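Local coordinates for protein putative cytochrome P450 YjiB (Bacillus subtilis subsp. subtilis, PDB 4RM4) that probably acts as a heme-dependent monooxygenase of the cytochrome P450 family, using molecular oxygen to oxidise its substrates, at residues Tyr30-Arg34 / Ala315-Glu321. Residues are numbered along the deposited sequence; the frame is centred on the assembly and turned at random.
Sequences YESMR and ASANRDE
R34 on helix 27-36 grips E321 side-on: NE of R34 donates to OE1 of E321 at 3.2 Å, and NH1 to OE2 of E321, also at 3.2 Å and nearly straight (165°). Both oxygens are met on their syn sides. Backbone N-H groups satisfy the D320 carboxylate, A322 at OD1 and Y53 at OD2. A bend at chi3 (-58°) swings the guanidinium back so that NH2 of R34 gives an in-plane bond of 3.1 Å to OG of S316, which also hydrogen-bonds to O of F51. The peptide between R319 and D320 lies over one face of the guanidinium, with CA of E31 over the other. In this P450 the contact joins the first modelled helix to the type I turn A317-D320 and helix 314-317, which directly follows strand 309-312 of the mixed five-stranded sheet. OE2 of E31 lies 3.2 Å from OE2 of E321, a like-charge approach that NH1 of R34 probably eases; the same E31 oxygen has a weak hydrogen bond with NE2 of H328. With an alanine at R34, E321 is likely to face E31 without its counter-charge, and OG of S316 to lose NH2. The Y30 ring takes CB of S316 off-centre against one face, its CE1 3.6 Å from CB of A315.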
ATOM      1  N   TYR A  30      10.413  17.087  -4.036  1.00 20.65           N
ATOM      2  CA  TYR A  30       9.861  16.605  -5.298  1.00 19.74           C
ATOM      3  C   TYR A  30       9.626  17.789  -6.247  1.00 18.14           C
ATOM      4  O   TYR A  30       9.957  17.728  -7.425  1.00 21.27           O
ATOM      5  CB  TYR A  30       8.511  15.909  -5.077  1.00 17.61           C
ATOM      6  CG  TYR A  30       8.529  14.615  -4.272  1.00 19.62           C
ATOM      7  CD1 TYR A  30       7.406  14.215  -3.552  1.00 21.75           C
ATOM      8  CD2 TYR A  30       9.643  13.787  -4.263  1.00 21.33           C
ATOM      9  CE1 TYR A  30       7.397  13.034  -2.819  1.00 22.53           C
ATOM     10  CE2 TYR A  30       9.643  12.599  -3.541  1.00 23.69           C
ATOM     11  CZ  TYR A  30       8.517  12.234  -2.819  1.00 23.32           C
ATOM     12  OH  TYR A  30       8.498  11.063  -2.100  1.00 24.42           O
ATOM     13  N   GLU A  31       9.010  18.850  -5.730  1.00 17.88           N
ATOM     14  CA  GLU A  31       8.694  20.008  -6.560  1.00 21.35           C
ATOM     15  C   GLU A  31       9.953  20.619  -7.166  1.00 21.79           C
ATOM     16  O   GLU A  31       9.955  21.008  -8.335  1.00 23.52           O
ATOM     17  CB  GLU A  31       7.905  21.076  -5.789  1.00 21.81           C
ATOM     18  CG  GLU A  31       7.591  22.315  -6.645  1.00 24.37           C
ATOM     19  CD  GLU A  31       6.393  23.086  -6.139  1.00 34.63           C
ATOM     20  OE1 GLU A  31       5.962  22.838  -4.992  1.00 33.02           O
ATOM     21  OE2 GLU A  31       5.880  23.946  -6.889  1.00 37.06           O
ATOM     22  N   SER A  32      11.028  20.668  -6.383  1.00 22.23           N
ATOM     23  CA  SER A  32      12.289  21.199  -6.880  1.00 22.69           C
ATOM     24  C   SER A  32      12.889  20.304  -7.979  1.00 24.68           C
ATOM     25  O   SER A  32      13.411  20.806  -8.973  1.00 27.32           O
ATOM     26  CB  SER A  32      13.280  21.427  -5.736  1.00 24.07           C
ATOM     27  OG  SER A  32      13.868  20.221  -5.310  1.00 27.77           O
ATOM     28  N   MET A  33      12.796  18.985  -7.816  1.00 19.45           N
ATOM     29  CA  MET A  33      13.288  18.061  -8.843  1.00 22.38           C
ATOM     30  C   MET A  33      12.453  18.115 -10.122  1.00 19.24           C
ATOM     31  O   MET A  33      12.993  18.110 -11.219  1.00 23.24           O
ATOM     32  CB  MET A  33      13.354  16.621  -8.305  1.00 18.16           C
ATOM     33  CG  MET A  33      14.167  16.491  -7.032  1.00 22.84           C
ATOM     34  SD  MET A  33      15.944  16.746  -7.257  1.00 24.41           S
ATOM     35  CE  MET A  33      16.372  15.292  -8.223  1.00 21.37           C
ATOM     36  N   ARG A  34      11.131  18.146  -9.995  1.00 21.07           N
ATOM     37  CA  ARG A  34      10.303  18.250 -11.195  1.00 21.61           C
ATOM     38  C   ARG A  34      10.716  19.466 -12.021  1.00 25.93           C
ATOM     39  O   ARG A  34      10.765  19.417 -13.263  1.00 22.27           O
ATOM     40  CB  ARG A  34       8.825  18.347 -10.836  1.00 17.98           C
ATOM     41  CG  ARG A  34       8.243  17.048 -10.314  1.00 19.79           C
ATOM     42  CD  ARG A  34       6.728  17.090 -10.376  1.00 19.80           C
ATOM     43  NE  ARG A  34       6.129  18.201  -9.621  1.00 18.26           N
ATOM     44  CZ  ARG A  34       5.954  18.203  -8.300  1.00 17.76           C
ATOM     45  NH1 ARG A  34       5.384  19.241  -7.695  1.00 17.54           N
ATOM     46  NH2 ARG A  34       6.360  17.177  -7.574  1.00 18.13           N
ATOM     47  N   ALA A 315       4.804   9.416  -5.959  1.00 14.24           N
ATOM     48  CA  ALA A 315       4.413  10.480  -5.038  1.00 15.18           C
ATOM     49  C   ALA A 315       4.607  11.845  -5.670  1.00 17.01           C
ATOM     50  O   ALA A 315       3.797  12.740  -5.452  1.00 17.66           O
ATOM     51  CB  ALA A 315       5.163  10.392  -3.726  1.00 18.27           C
ATOM     52  N   SER A 316       5.680  11.997  -6.447  1.00 15.69           N
ATOM     53  CA  SER A 316       5.947  13.255  -7.152  1.00 17.04           C
ATOM     54  C   SER A 316       5.000  13.435  -8.341  1.00 17.55           C
ATOM     55  O   SER A 316       4.478  14.534  -8.577  1.00 14.94           O
ATOM     56  CB  SER A 316       7.412  13.307  -7.619  1.00 16.01           C
ATOM     57  OG  SER A 316       7.686  14.481  -8.390  1.00 15.57           O
ATOM     58  N   ALA A 317       4.792  12.358  -9.101  1.00 12.92           N
ATOM     59  CA  ALA A 317       3.857  12.376 -10.227  1.00 16.95           C
ATOM     60  C   ALA A 317       2.490  12.920  -9.823  1.00 18.61           C
ATOM     61  O   ALA A 317       1.858  13.694 -10.553  1.00 16.42           O
ATOM     62  CB  ALA A 317       3.714  10.980 -10.798  1.00 16.48           C
ATOM     63  N   ASN A 318       2.060  12.523  -8.641  1.00 13.92           N
ATOM     64  CA  ASN A 318       0.735  12.826  -8.139  1.00 16.39           C
ATOM     65  C   ASN A 318       0.586  14.307  -7.749  1.00 16.32           C
ATOM     66  O   ASN A 318      -0.530  14.768  -7.492  1.00 17.93           O
ATOM     67  CB  ASN A 318       0.427  11.932  -6.928  1.00 16.08           C
ATOM     68  CG  ASN A 318      -0.016  10.516  -7.315  1.00 18.51           C
ATOM     69  OD1 ASN A 318      -0.141  10.170  -8.499  1.00 17.45           O
ATOM     70  ND2 ASN A 318      -0.249   9.688  -6.300  1.00 20.78           N
ATOM     71  N   ARG A 319       1.706  15.033  -7.710  1.00 14.69           N
ATOM     72  CA  ARG A 319       1.718  16.467  -7.390  1.00 18.13           C
ATOM     73  C   ARG A 319       2.093  17.330  -8.593  1.00 18.15           C
ATOM     74  O   ARG A 319       2.280  18.549  -8.464  1.00 19.17           O
ATOM     75  CB  ARG A 319       2.723  16.772  -6.266  1.00 21.58           C
ATOM     76  CG  ARG A 319       2.510  16.038  -4.952  1.00 21.22           C
ATOM     77  CD  ARG A 319       1.195  16.463  -4.348  1.00 16.96           C
ATOM     78  NE  ARG A 319       1.030  16.127  -2.933  1.00 18.15           N
ATOM     79  CZ  ARG A 319       1.217  16.967  -1.918  1.00 23.03           C
ATOM     80  NH1 ARG A 319       1.629  18.219  -2.139  1.00 19.40           N
ATOM     81  NH2 ARG A 319       0.991  16.552  -0.675  1.00 18.40           N
ATOM     82  N   ASP A 320       2.245  16.696  -9.748  1.00 18.76           N
ATOM     83  CA  ASP A 320       2.764  17.360 -10.935  1.00 20.11           C
ATOM     84  C   ASP A 320       1.754  18.335 -11.537  1.00 21.36           C
ATOM     85  O   ASP A 320       0.672  17.940 -11.957  1.00 18.57           O
ATOM     86  CB  ASP A 320       3.203  16.323 -11.966  1.00 17.91           C
ATOM     87  CG  ASP A 320       3.887  16.942 -13.161  1.00 24.35           C
ATOM     88  OD1 ASP A 320       3.854  18.197 -13.288  1.00 23.86           O
ATOM     89  OD2 ASP A 320       4.449  16.176 -13.974  1.00 17.97           O
ATOM     90  N   GLU A 321       2.131  19.611 -11.546  1.00 22.24           N
ATOM     91  CA  GLU A 321       1.306  20.694 -12.060  1.00 25.68           C
ATOM     92  C   GLU A 321       0.902  20.499 -13.527  1.00 25.90           C
ATOM     93  O   GLU A 321      -0.110  21.038 -13.975  1.00 27.95           O
ATOM     94  CB  GLU A 321       2.068  22.023 -11.903  1.00 25.05           C
ATOM     95  CG  GLU A 321       2.519  22.345 -10.453  1.00 30.18           C
ATOM     96  CD  GLU A 321       3.797  21.607  -9.965  1.00 31.89           C
ATOM     97  OE1 GLU A 321       4.307  20.681 -10.633  1.00 29.73           O
ATOM     98  OE2 GLU A 321       4.299  21.977  -8.883  1.00 34.86           O
TER